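PDB 6MTZ: HepC.19480.a.B1 from Helicobacter pylori, which is of unknown function but probably belongs to the DHH family of metal-dependent phosphoesterases, which cleave phosphoester bonds in nucleotides and short oligonucleotides. Local coordinates for residues H13-D18 / Y22-V27; V27-Q30 / N34-C37; Q99-H104 / Y130-K135. All coordinates share one frame; numbering follows the deposited sequence.

Contact 1. Residues H13-D18 / Y22-V27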
# COMPACT_ATOMS: atom_id res chain seq x y z
N HIS A 13 8.09 -10.34 0.59
CA HIS A 13 7.58 -10.22 -0.77
C HIS A 13 7.27 -8.77 -1.10
O HIS A 13 6.26 -8.22 -0.64
CB HIS A 13 6.35 -11.10 -0.99
CG HIS A 13 5.86 -11.12 -2.40
ND1 HIS A 13 4.73 -11.80 -2.79
CD2 HIS A 13 6.34 -10.53 -3.52
CE1 HIS A 13 4.53 -11.63 -4.08
NE2 HIS A 13 5.50 -10.86 -4.55
N LEU A 14 8.11 -8.18 -1.95
CA LEU A 14 7.93 -6.81 -2.44
C LEU A 14 7.34 -6.83 -3.84
O LEU A 14 7.87 -7.51 -4.74
CB LEU A 14 9.27 -6.08 -2.44
CG LEU A 14 9.32 -4.78 -3.24
CD1 LEU A 14 8.38 -3.73 -2.62
CD2 LEU A 14 10.78 -4.28 -3.38
N SER A 15 6.25 -6.06 -4.05
CA SER A 15 5.56 -6.03 -5.33
C SER A 15 5.06 -4.62 -5.63
O SER A 15 5.07 -3.73 -4.77
CB SER A 15 4.38 -7.02 -5.38
OG SER A 15 3.98 -7.24 -6.72
N HIS A 16 4.61 -4.42 -6.87
CA HIS A 16 4.09 -3.13 -7.33
C HIS A 16 2.72 -2.88 -6.69
O HIS A 16 2.29 -3.61 -5.80
CB HIS A 16 4.04 -3.12 -8.85
CG HIS A 16 3.84 -1.76 -9.47
ND1 HIS A 16 4.63 -0.68 -9.15
CD2 HIS A 16 2.95 -1.32 -10.39
CE1 HIS A 16 4.24 0.37 -9.85
NE2 HIS A 16 3.23 0.01 -10.61
N ILE A 17 2.00 -1.86 -7.16
CA ILE A 17 0.75 -1.45 -6.52
C ILE A 17 -0.49 -1.63 -7.38
O ILE A 17 -1.59 -1.45 -6.86
CB ILE A 17 0.82 0.01 -6.03
CG1 ILE A 17 1.18 0.95 -7.18
CG2 ILE A 17 1.77 0.14 -4.85
CD1 ILE A 17 0.79 2.37 -6.93
N ASP A 18 -0.39 -1.96 -8.66
CA ASP A 18 -1.63 -2.03 -9.44
C ASP A 18 -2.22 -3.45 -9.31
O ASP A 18 -1.84 -4.21 -8.42
CB ASP A 18 -1.36 -1.61 -10.88
CG ASP A 18 -0.27 -2.45 -11.52
OD1 ASP A 18 0.20 -3.41 -10.88
OD2 ASP A 18 0.11 -2.17 -12.67
N TYR A 22 -0.62 -6.36 -6.95
CA TYR A 22 -1.23 -6.94 -5.75
C TYR A 22 -1.63 -8.40 -5.95
O TYR A 22 -1.58 -9.18 -5.00
CB TYR A 22 -2.44 -6.12 -5.29
CG TYR A 22 -2.08 -4.94 -4.43
CD1 TYR A 22 -1.63 -5.12 -3.13
CD2 TYR A 22 -2.17 -3.64 -4.91
CE1 TYR A 22 -1.28 -4.04 -2.34
CE2 TYR A 22 -1.82 -2.55 -4.13
CZ TYR A 22 -1.38 -2.76 -2.85
OH TYR A 22 -1.04 -1.68 -2.06
N ALA A 23 -2.05 -8.78 -7.16
CA ALA A 23 -2.35 -10.19 -7.43
C ALA A 23 -1.13 -11.10 -7.20
O ALA A 23 -1.29 -12.26 -6.80
CB ALA A 23 -2.86 -10.33 -8.87
N CYS A 24 0.08 -10.60 -7.46
CA CYS A 24 1.28 -11.38 -7.12
C CYS A 24 1.24 -11.79 -5.66
O CYS A 24 1.63 -12.91 -5.30
CB CYS A 24 2.55 -10.56 -7.40
SG CYS A 24 2.86 -10.32 -9.15
N GLN A 25 0.77 -10.90 -4.79
CA GLN A 25 0.79 -11.16 -3.36
C GLN A 25 -0.40 -11.98 -2.89
O GLN A 25 -0.29 -12.71 -1.90
CB GLN A 25 0.86 -9.84 -2.61
CG GLN A 25 2.19 -9.15 -2.85
CD GLN A 25 2.23 -7.75 -2.29
OE1 GLN A 25 1.24 -7.01 -2.32
NE2 GLN A 25 3.39 -7.37 -1.78
N LEU A 26 -1.55 -11.88 -3.57
CA LEU A 26 -2.59 -12.89 -3.37
C LEU A 26 -2.04 -14.27 -3.66
O LEU A 26 -2.26 -15.22 -2.89
CB LEU A 26 -3.80 -12.60 -4.26
CG LEU A 26 -5.03 -13.53 -4.12
CD1 LEU A 26 -6.29 -12.79 -4.52
CD2 LEU A 26 -4.92 -14.78 -4.98
N VAL A 27 -1.30 -14.40 -4.76
CA VAL A 27 -0.77 -15.70 -5.14
C VAL A 27 0.22 -16.18 -4.10
O VAL A 27 0.12 -17.31 -3.60
CB VAL A 27 -0.14 -15.62 -6.54
CG1 VAL A 27 0.76 -16.85 -6.79
CG2 VAL A 27 -1.23 -15.52 -7.62
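Tyr22 N, at the start of the helix, gives a nearly straight hydrogen bond to Asp18 O, 2.9 Å long with an N-H...O angle of 160°, while Asp18, at the N-cap, turns its OD1 forward to cap Gly21 N. Gln25 reaches from the helix to the strand, its NE2 giving a longer hydrogen bond to the backbone O of His13 at 3.2 Å. That bond is bent, with an angle of 138°, and it comes from above the carbonyl plane of His13, although the oxygen lies close to the amide plane of Gln25. OE1 is held by Asn39 ND2, and the two bonds together set which end of the amide is which. The strand, turn and helix are the first half of a beta-alpha-beta unit, and the turn carries His16 and Asp18 of an HxDxDG sequence like that of DHH phosphoesterases; Asp71 brings a second carboxylate close to Asp18, as would suit a metal site of the kind DHH enzymes have, though no metal is modelled here. Gln25 CG sits over one face of the His13 imidazole, toward its rim, in a CH-pi contact 3.9 Å from the centroid, and the amide beyond it is turned nearly perpendicular to the ring plane. Cys24 O comes to the edge of the same ring, 3.4 Å from His13 CE1. A chi1 of -175° swings the His13 ring away from its own backbone N and toward the helix, where Ser28 and Ser70 take its two nitrogens. Ser15 OG, bonded to Gly21 O and Ser70 OG, touches Cys24 CB at 3.7 Å. Farther out, the Tyr22 ring turns an edge to Ile17 O, 3.0 Å from CE2.

Contact 2. Residues V27-Q30 / N34-C37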
# COMPACT_ATOMS: atom_id res chain seq x y z
N VAL A 27 -1.30 -14.40 -4.76
CA VAL A 27 -0.77 -15.70 -5.14
C VAL A 27 0.22 -16.18 -4.10
O VAL A 27 0.12 -17.31 -3.60
CB VAL A 27 -0.14 -15.62 -6.54
CG1 VAL A 27 0.76 -16.85 -6.79
CG2 VAL A 27 -1.23 -15.52 -7.62
N SER A 28 1.18 -15.32 -3.72
CA SER A 28 2.23 -15.77 -2.80
C SER A 28 1.66 -16.13 -1.44
O SER A 28 2.19 -17.04 -0.79
CB SER A 28 3.32 -14.72 -2.64
OG SER A 28 2.85 -13.56 -1.99
N LYS A 29 0.61 -15.43 -0.99
CA LYS A 29 0.00 -15.80 0.30
C LYS A 29 -0.68 -17.16 0.24
O LYS A 29 -0.96 -17.76 1.29
CB LYS A 29 -1.01 -14.74 0.76
CG LYS A 29 -0.36 -13.51 1.38
CD LYS A 29 -1.21 -12.27 1.20
CE LYS A 29 -1.98 -11.98 2.45
NZ LYS A 29 -1.06 -11.53 3.50
N GLN A 30 -0.97 -17.68 -0.95
CA GLN A 30 -1.51 -19.03 -1.04
C GLN A 30 -0.45 -20.09 -0.79
O GLN A 30 -0.80 -21.25 -0.57
CB GLN A 30 -2.19 -19.23 -2.39
CG GLN A 30 -3.43 -18.31 -2.57
CD GLN A 30 -4.64 -18.80 -1.78
OE1 GLN A 30 -4.95 -20.00 -1.76
NE2 GLN A 30 -5.33 -17.88 -1.10
N ASN A 34 4.59 -18.16 6.45
CA ASN A 34 5.34 -17.09 7.10
C ASN A 34 5.80 -16.11 6.03
O ASN A 34 6.85 -16.31 5.41
CB ASN A 34 6.51 -17.65 7.87
CG ASN A 34 6.17 -18.95 8.58
OD1 ASN A 34 6.80 -19.98 8.34
ND2 ASN A 34 5.17 -18.90 9.45
N ILE A 35 5.01 -15.05 5.81
CA ILE A 35 5.27 -14.07 4.75
C ILE A 35 4.90 -12.67 5.22
O ILE A 35 3.84 -12.46 5.82
CB ILE A 35 4.50 -14.42 3.46
CG1 ILE A 35 4.78 -13.39 2.37
CG2 ILE A 35 3.00 -14.54 3.73
CD1 ILE A 35 4.34 -13.83 0.96
N GLN A 36 5.78 -11.71 4.94
CA GLN A 36 5.52 -10.29 5.12
C GLN A 36 5.59 -9.61 3.75
O GLN A 36 6.57 -9.80 3.02
CB GLN A 36 6.53 -9.66 6.08
CG GLN A 36 6.42 -8.14 6.20
CD GLN A 36 5.09 -7.69 6.79
OE1 GLN A 36 4.81 -7.94 7.96
NE2 GLN A 36 4.27 -7.04 5.97
N CYS A 37 4.57 -8.83 3.42
CA CYS A 37 4.48 -8.20 2.12
C CYS A 37 4.82 -6.71 2.20
O CYS A 37 4.68 -6.07 3.23
CB CYS A 37 3.09 -8.37 1.52
SG CYS A 37 2.68 -10.04 1.04
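Ile35 points end-on at the helix: its CD1 lies 3.3 Å from Ser28 OG and 3.8 Å from Ser28 CB. The isoleucine is fully stretched toward this spot, a chi1 of 180° carrying CG1 directly away from the strand nitrogen and CD1 continuing the same line. Ser28 meets it with its hydroxyl folded back over the helix backbone, OG standing between N and C (chi1 67°). In that position OG is already engaged in hydrogen bonds with Gln25 O, one turn earlier, and His13 ND1, and what it offers Ile35 is simple van der Waals contact. The second branch of the isoleucine, CG2, faces Lys29, whose CG is 4.2 Å away. The lysine slants across the strand direction, its CD 4.5 Å from Cys37 SG. Ile35 and Cys37 both direct their side chains toward the helix, whereas that of Gln36, between them, starts out away from it. This is the return half of the beta-alpha-beta crossover, where helix 19-29 hands over to strand 35-39 at the edge of the parallel sheet. Strand 10-15 flanks Ile35 through Val11 and His13, and helix 190-203 approaches Lys29 with Leu198 and Cys37 with Arg194.

Contact 3. Residues Q99-H104 / Y130-K135. With EDO (1,2-ethanediol), chain C.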
# COMPACT_ATOMS: atom_id res chain seq x y z
N GLN A 99 14.73 -14.01 -5.55
CA GLN A 99 14.16 -14.23 -6.87
C GLN A 99 13.36 -13.01 -7.28
O GLN A 99 12.39 -12.64 -6.59
CB GLN A 99 13.28 -15.48 -6.88
CG GLN A 99 12.71 -15.83 -8.25
CD GLN A 99 13.81 -16.13 -9.24
OE1 GLN A 99 14.48 -17.16 -9.14
NE2 GLN A 99 14.02 -15.23 -10.20
N LEU A 100 13.75 -12.38 -8.38
CA LEU A 100 12.99 -11.28 -8.97
C LEU A 100 12.28 -11.80 -10.21
O LEU A 100 12.90 -12.44 -11.06
CB LEU A 100 13.90 -10.09 -9.31
CG LEU A 100 13.16 -8.81 -9.78
CD1 LEU A 100 13.79 -7.54 -9.24
CD2 LEU A 100 13.03 -8.72 -11.30
N LEU A 101 10.98 -11.51 -10.30
CA LEU A 101 10.13 -11.91 -11.42
C LEU A 101 9.48 -10.67 -11.99
O LEU A 101 8.79 -9.95 -11.27
CB LEU A 101 9.05 -12.90 -10.96
CG LEU A 101 9.60 -14.13 -10.24
CD1 LEU A 101 8.47 -14.92 -9.61
CD2 LEU A 101 10.44 -15.01 -11.20
N ASP A 102 9.66 -10.43 -13.29
CA ASP A 102 9.10 -9.22 -13.89
C ASP A 102 8.97 -9.39 -15.40
O ASP A 102 9.54 -10.31 -15.99
CB ASP A 102 9.95 -7.98 -13.56
CG ASP A 102 9.34 -6.69 -14.12
OD1 ASP A 102 8.12 -6.52 -13.96
OD2 ASP A 102 10.06 -5.89 -14.75
N HIS A 103 8.23 -8.46 -16.01
CA HIS A 103 7.92 -8.52 -17.43
C HIS A 103 8.16 -7.20 -18.17
O HIS A 103 7.71 -7.06 -19.32
CB HIS A 103 6.46 -8.96 -17.62
CG HIS A 103 5.45 -7.91 -17.27
ND1 HIS A 103 5.06 -6.93 -18.15
CD2 HIS A 103 4.74 -7.71 -16.13
CE1 HIS A 103 4.16 -6.15 -17.57
NE2 HIS A 103 3.95 -6.61 -16.35
N HIS A 104 8.87 -6.24 -17.58
CA HIS A 104 9.06 -4.91 -18.15
C HIS A 104 10.36 -4.86 -18.95
O HIS A 104 11.44 -5.03 -18.38
CB HIS A 104 9.07 -3.84 -17.05
CG HIS A 104 7.73 -3.56 -16.43
ND1 HIS A 104 7.25 -4.28 -15.36
CD2 HIS A 104 6.79 -2.63 -16.71
CE1 HIS A 104 6.06 -3.81 -15.02
NE2 HIS A 104 5.76 -2.81 -15.83
N TYR A 130 3.04 -17.15 -10.14
CA TYR A 130 2.29 -18.37 -9.88
C TYR A 130 3.06 -19.60 -10.37
O TYR A 130 3.20 -20.59 -9.65
CB TYR A 130 0.90 -18.33 -10.53
CG TYR A 130 0.18 -19.64 -10.32
CD1 TYR A 130 -0.27 -20.00 -9.06
CD2 TYR A 130 0.03 -20.56 -11.37
CE1 TYR A 130 -0.90 -21.23 -8.84
CE2 TYR A 130 -0.61 -21.80 -11.16
CZ TYR A 130 -1.06 -22.13 -9.90
OH TYR A 130 -1.68 -23.35 -9.67
N GLU A 131 3.58 -19.53 -11.59
CA GLU A 131 4.24 -20.71 -12.14
C GLU A 131 5.56 -20.98 -11.42
O GLU A 131 5.91 -22.14 -11.17
CB GLU A 131 4.42 -20.54 -13.65
CG GLU A 131 3.13 -21.01 -14.37
CD GLU A 131 2.89 -20.43 -15.76
OE1 GLU A 131 1.79 -20.70 -16.30
OE2 GLU A 131 3.76 -19.73 -16.33
N PHE A 132 6.26 -19.93 -10.99
CA PHE A 132 7.48 -20.14 -10.21
C PHE A 132 7.16 -20.77 -8.85
O PHE A 132 7.83 -21.72 -8.43
CB PHE A 132 8.24 -18.82 -10.03
CG PHE A 132 9.38 -18.91 -9.06
CD1 PHE A 132 10.62 -19.43 -9.47
CD2 PHE A 132 9.24 -18.47 -7.76
CE1 PHE A 132 11.68 -19.50 -8.58
CE2 PHE A 132 10.31 -18.56 -6.86
CZ PHE A 132 11.51 -19.07 -7.26
N LEU A 133 6.17 -20.24 -8.13
CA LEU A 133 5.85 -20.81 -6.83
C LEU A 133 5.30 -22.23 -6.97
O LEU A 133 5.68 -23.12 -6.20
CB LEU A 133 4.86 -19.91 -6.07
CG LEU A 133 5.39 -18.51 -5.75
CD1 LEU A 133 4.42 -17.74 -4.84
CD2 LEU A 133 6.77 -18.61 -5.10
N LYS A 134 4.41 -22.45 -7.94
CA LYS A 134 3.81 -23.77 -8.10
C LYS A 134 4.87 -24.83 -8.40
O LYS A 134 4.78 -25.97 -7.92
CB LYS A 134 2.75 -23.75 -9.20
CG LYS A 134 1.93 -25.03 -9.32
CD LYS A 134 1.01 -25.26 -8.11
CE LYS A 134 0.24 -26.59 -8.27
NZ LYS A 134 -0.75 -26.87 -7.17
N LYS A 135 5.89 -24.47 -9.19
CA LYS A 135 6.94 -25.44 -9.52
C LYS A 135 7.73 -25.86 -8.29
O LYS A 135 8.23 -26.99 -8.24
CB LYS A 135 7.89 -24.88 -10.59
CG LYS A 135 7.27 -24.82 -11.99
CD LYS A 135 8.24 -25.24 -13.08
CE LYS A 135 8.74 -24.08 -13.89
NZ LYS A 135 9.41 -24.57 -15.14
C1 EDO C . -2.97 -20.19 -14.72
O1 EDO C . -3.48 -19.99 -16.05
C2 EDO C . -1.49 -19.83 -14.67
O2 EDO C . -0.67 -21.00 -14.74
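Gln99 lays its CG over one face of the Phe132 ring, a CH-pi contact with 3.9 Å between CG and the ring centroid. The carbon is displaced toward the rim, and Phe132 CZ, at 3.6 Å, is the ring atom nearest to it. Conformation explains the fit: the Gln99 chain first heads away from its own backbone N and then bends at chi2 (62°), which turns the amide forward along its own strand. There NE2 bonds the backbone O of Leu100 at 3.1 Å. Leu100 O lies in the plane of the Gln99 amide, while NE2 approaches from above the plane of that carbonyl, and the amide stays tilted by 62° against the Phe132 ring. For Phe132, a chi1 of 171° extends the ring away from the helix, toward the strand. Leu101 supplies the other touch, sending CD1 to 3.9 Å from Phe132 CB; the two side chains cross at about a right angle.

Beyond the packed end the strand runs into the Asp-His-His sequence, 102 to 104, that names the DHH family. His104 ND1 donates to the syn lone pair of Asp102 OD1 at 2.8 Å, and His104 N to OD2, an Asx turn that fixes the carboxylate. On the helix, Glu131 OE1 accepts a hydrogen bond from O2 of a 1,2-ethanediol, probably from the crystallisation liquor, while Arg123 forms a salt bridge with OE2. Helix 125-136 packs on strand 95-102; Phe118 of the neighbouring strand 117-119 touches Gln99 and Leu101, and Ser28 of helix 19-29 meets Leu133.

From the N terminus, contact 1 closes the tight turn between strand 10-15 and helix 19-29, and contact 2 closes the next one, from that helix into strand 35-39. The two follow one another, sharing Val27, and together make one beta-alpha-beta unit; the His13 ND1 to Ser28 OG bond of 2.7 Å joins them directly. Contact 3 comes later and spans a longer loop, tying strand 95-102 of the same parallel sheet to helix 125-136. It neither encloses nor crosses the others. The helices meet nonetheless: Val27 CG1 packs on Tyr130 CA at 3.8 Å, so two helices lie side by side against one sheet.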